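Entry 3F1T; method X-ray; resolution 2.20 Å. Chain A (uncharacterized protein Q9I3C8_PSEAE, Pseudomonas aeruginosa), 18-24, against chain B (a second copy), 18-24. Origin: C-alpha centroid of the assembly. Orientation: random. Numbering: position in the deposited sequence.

Chain A (18-24) RHCQVLG
Chain B (18-24) RHCQVLG

The two copies meet through the same residue in two different conformations: the imidazole rings of His19(A) and His19(B) lie rim to rim, their centroids 5.4 Å apart and their planes only 12° from parallel, with neither ring over the face of the other. His19(A) has chi1 in the t well (174°) and chi2 of 37°, whereas His19(B) has chi1 in the p well (70°) and chi2 of 81°. CE1 of His19(A) comes to 3.3 Å from ND1 of His19(B).

In chain A, residues 19-23 are helical, with phi/psi -53/-37, -70/-22, -66/-49, -51/-41 and -80/-14 in order; Val22(A) N bonds to Arg18(A) O at 3.2 Å and Leu23(A) N to His19(A) O at 3.3 Å. Chain B instead follows a 3-10 course over 18-23, loosened at Cys20(B) (-118/6), with Gln21(B) N to Arg18(B) O and Leu23(B) N to Cys20(B) O both at 3.0 Å. Both stretches then turn to positive phi at glycine, 64/36 at Gly24(A) and 69/27 at Gly24(B). At Gly24(A) this forms a Schellman motif, with its N bonded to Gln21(A) O at 2.9 Å.

The segments run in opposing directions. The CA atoms of His19(A) and Cys20(B) are 6.5 Å apart, as are those of Val22(A) and His19(B), and 323 Å² is buried in total. The His19(A) ring reaches the chain B backbone edge-on: His19(B) O lies near the ring plane, 2.9 Å from His19(A) CE1 and 3.0 Å from His19(A) ND1. Polarised by two flanking nitrogens, the CE1 C-H suits a carbonyl oxygen. The neighbouring Cys20(B) CA is 3.6 Å from His19(A) CE1. His19(B) NE2 is hydrogen-bonded elsewhere in the structure.

Apolar groups pack around the histidines. Both valines point toward the opposing stretch, and Val22(A) CG2 meets Val22(B) CG1 at 3.3 Å, a tight apolar methyl contact. Val22(A) has chi1 of -169° (t), but Val22(B) sits between wells at -15°. Each leucine directs its CA-to-CB bond sideways while its end comes nearer the partner: Leu23(A) CD2 approaches His19(B) CB at 3.5 Å, and Leu23(B) CD1 approaches His19(A) CB at 3.9 Å, both apolar contacts. Leu23(A) is an m,t rotamer (-69°, 169°), whereas Leu23(B) is off-rotamer (-106°, 27°). Gln21(A) (m, m, 78°) and Gln21(B) (m, -92°, -74°) are exposed and make no contact. Cys20(A) is m (-53°), Cys20(B) p (79°), and both Arg18 side chains are modelled only to CB.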

# COMPACT_ATOMS: atom_id res chain seq x y z
N ARG A 18 9.36 20.42 13.05
CA ARG A 18 8.88 20.71 14.41
C ARG A 18 8.35 19.49 15.19
O ARG A 18 8.70 19.31 16.38
CB ARG A 18 7.82 21.81 14.36
N HIS A 19 7.35 18.81 14.62
CA HIS A 19 6.75 17.64 15.26
C HIS A 19 7.82 16.59 15.64
O HIS A 19 7.79 16.03 16.74
CB HIS A 19 5.66 17.04 14.34
CG HIS A 19 5.09 15.74 14.83
ND1 HIS A 19 4.85 15.47 16.17
CD2 HIS A 19 4.58 14.68 14.14
CE1 HIS A 19 4.33 14.27 16.30
NE2 HIS A 19 4.16 13.76 15.08
N CYS A 20 8.83 16.44 14.80
CA CYS A 20 9.97 15.58 15.12
C CYS A 20 10.85 16.11 16.24
O CYS A 20 11.72 15.37 16.76
CB CYS A 20 10.82 15.35 13.89
SG CYS A 20 9.85 14.76 12.52
N GLN A 21 10.79 17.42 16.46
CA GLN A 21 11.54 18.05 17.54
C GLN A 21 10.98 17.56 18.87
O GLN A 21 11.72 17.07 19.72
CB GLN A 21 11.43 19.58 17.46
CG GLN A 21 11.74 20.15 16.08
CD GLN A 21 13.19 19.94 15.68
OE1 GLN A 21 13.58 18.83 15.28
NE2 GLN A 21 14.01 20.98 15.83
N VAL A 22 9.66 17.63 18.98
CA VAL A 22 8.93 17.05 20.10
C VAL A 22 9.32 15.59 20.33
O VAL A 22 9.45 15.15 21.48
CB VAL A 22 7.42 17.13 19.84
CG1 VAL A 22 6.64 16.79 21.10
CG2 VAL A 22 7.06 18.52 19.32
N LEU A 23 9.48 14.84 19.25
CA LEU A 23 9.75 13.41 19.35
C LEU A 23 11.22 13.16 19.66
O LEU A 23 11.58 12.09 20.14
CB LEU A 23 9.33 12.68 18.08
CG LEU A 23 7.82 12.59 17.78
CD1 LEU A 23 7.59 12.07 16.37
CD2 LEU A 23 7.09 11.71 18.81
N GLY A 24 12.06 14.17 19.49
CA GLY A 24 13.47 14.06 19.82
C GLY A 24 14.18 13.03 18.96
O GLY A 24 15.11 12.36 19.42
N ARG B 18 -0.17 12.83 22.83
CA ARG B 18 0.48 14.06 23.31
C ARG B 18 1.59 14.47 22.36
O ARG B 18 1.83 15.67 22.15
CB ARG B 18 1.03 13.87 24.73
N HIS B 19 2.20 13.49 21.71
CA HIS B 19 3.41 13.73 20.91
C HIS B 19 3.10 14.54 19.65
O HIS B 19 3.99 15.16 19.06
CB HIS B 19 4.10 12.41 20.57
CG HIS B 19 3.36 11.56 19.58
ND1 HIS B 19 3.41 11.78 18.22
CD2 HIS B 19 2.66 10.41 19.75
CE1 HIS B 19 2.70 10.85 17.60
NE2 HIS B 19 2.24 10.01 18.50
N CYS B 20 1.83 14.63 19.32
CA CYS B 20 1.41 15.36 18.14
C CYS B 20 0.50 16.53 18.49
O CYS B 20 -0.04 17.18 17.61
CB CYS B 20 0.70 14.41 17.17
SG CYS B 20 -1.01 14.03 17.60
N GLN B 21 0.34 16.80 19.79
CA GLN B 21 -0.52 17.89 20.25
C GLN B 21 0.04 19.23 19.79
O GLN B 21 -0.68 20.22 19.69
CB GLN B 21 -0.64 17.88 21.78
CG GLN B 21 -1.49 16.74 22.32
CD GLN B 21 -2.95 17.12 22.50
OE1 GLN B 21 -3.30 17.86 23.42
NE2 GLN B 21 -3.81 16.59 21.63
N VAL B 22 1.29 19.18 19.34
CA VAL B 22 2.03 20.34 18.86
C VAL B 22 1.52 20.80 17.50
O VAL B 22 1.62 21.98 17.16
CB VAL B 22 3.53 20.01 18.80
CG1 VAL B 22 3.79 18.73 19.61
CG2 VAL B 22 3.99 19.84 17.37
N LEU B 23 0.80 19.90 16.83
CA LEU B 23 0.21 20.12 15.51
C LEU B 23 -1.13 20.85 15.60
O LEU B 23 -1.66 21.32 14.59
CB LEU B 23 0.01 18.78 14.80
CG LEU B 23 0.90 18.31 13.64
CD1 LEU B 23 2.30 18.89 13.65
CD2 LEU B 23 0.95 16.79 13.56
N GLY B 24 -1.69 20.97 16.80
CA GLY B 24 -2.96 21.68 16.98
C GLY B 24 -4.13 20.95 16.34
O GLY B 24 -5.13 21.57 15.98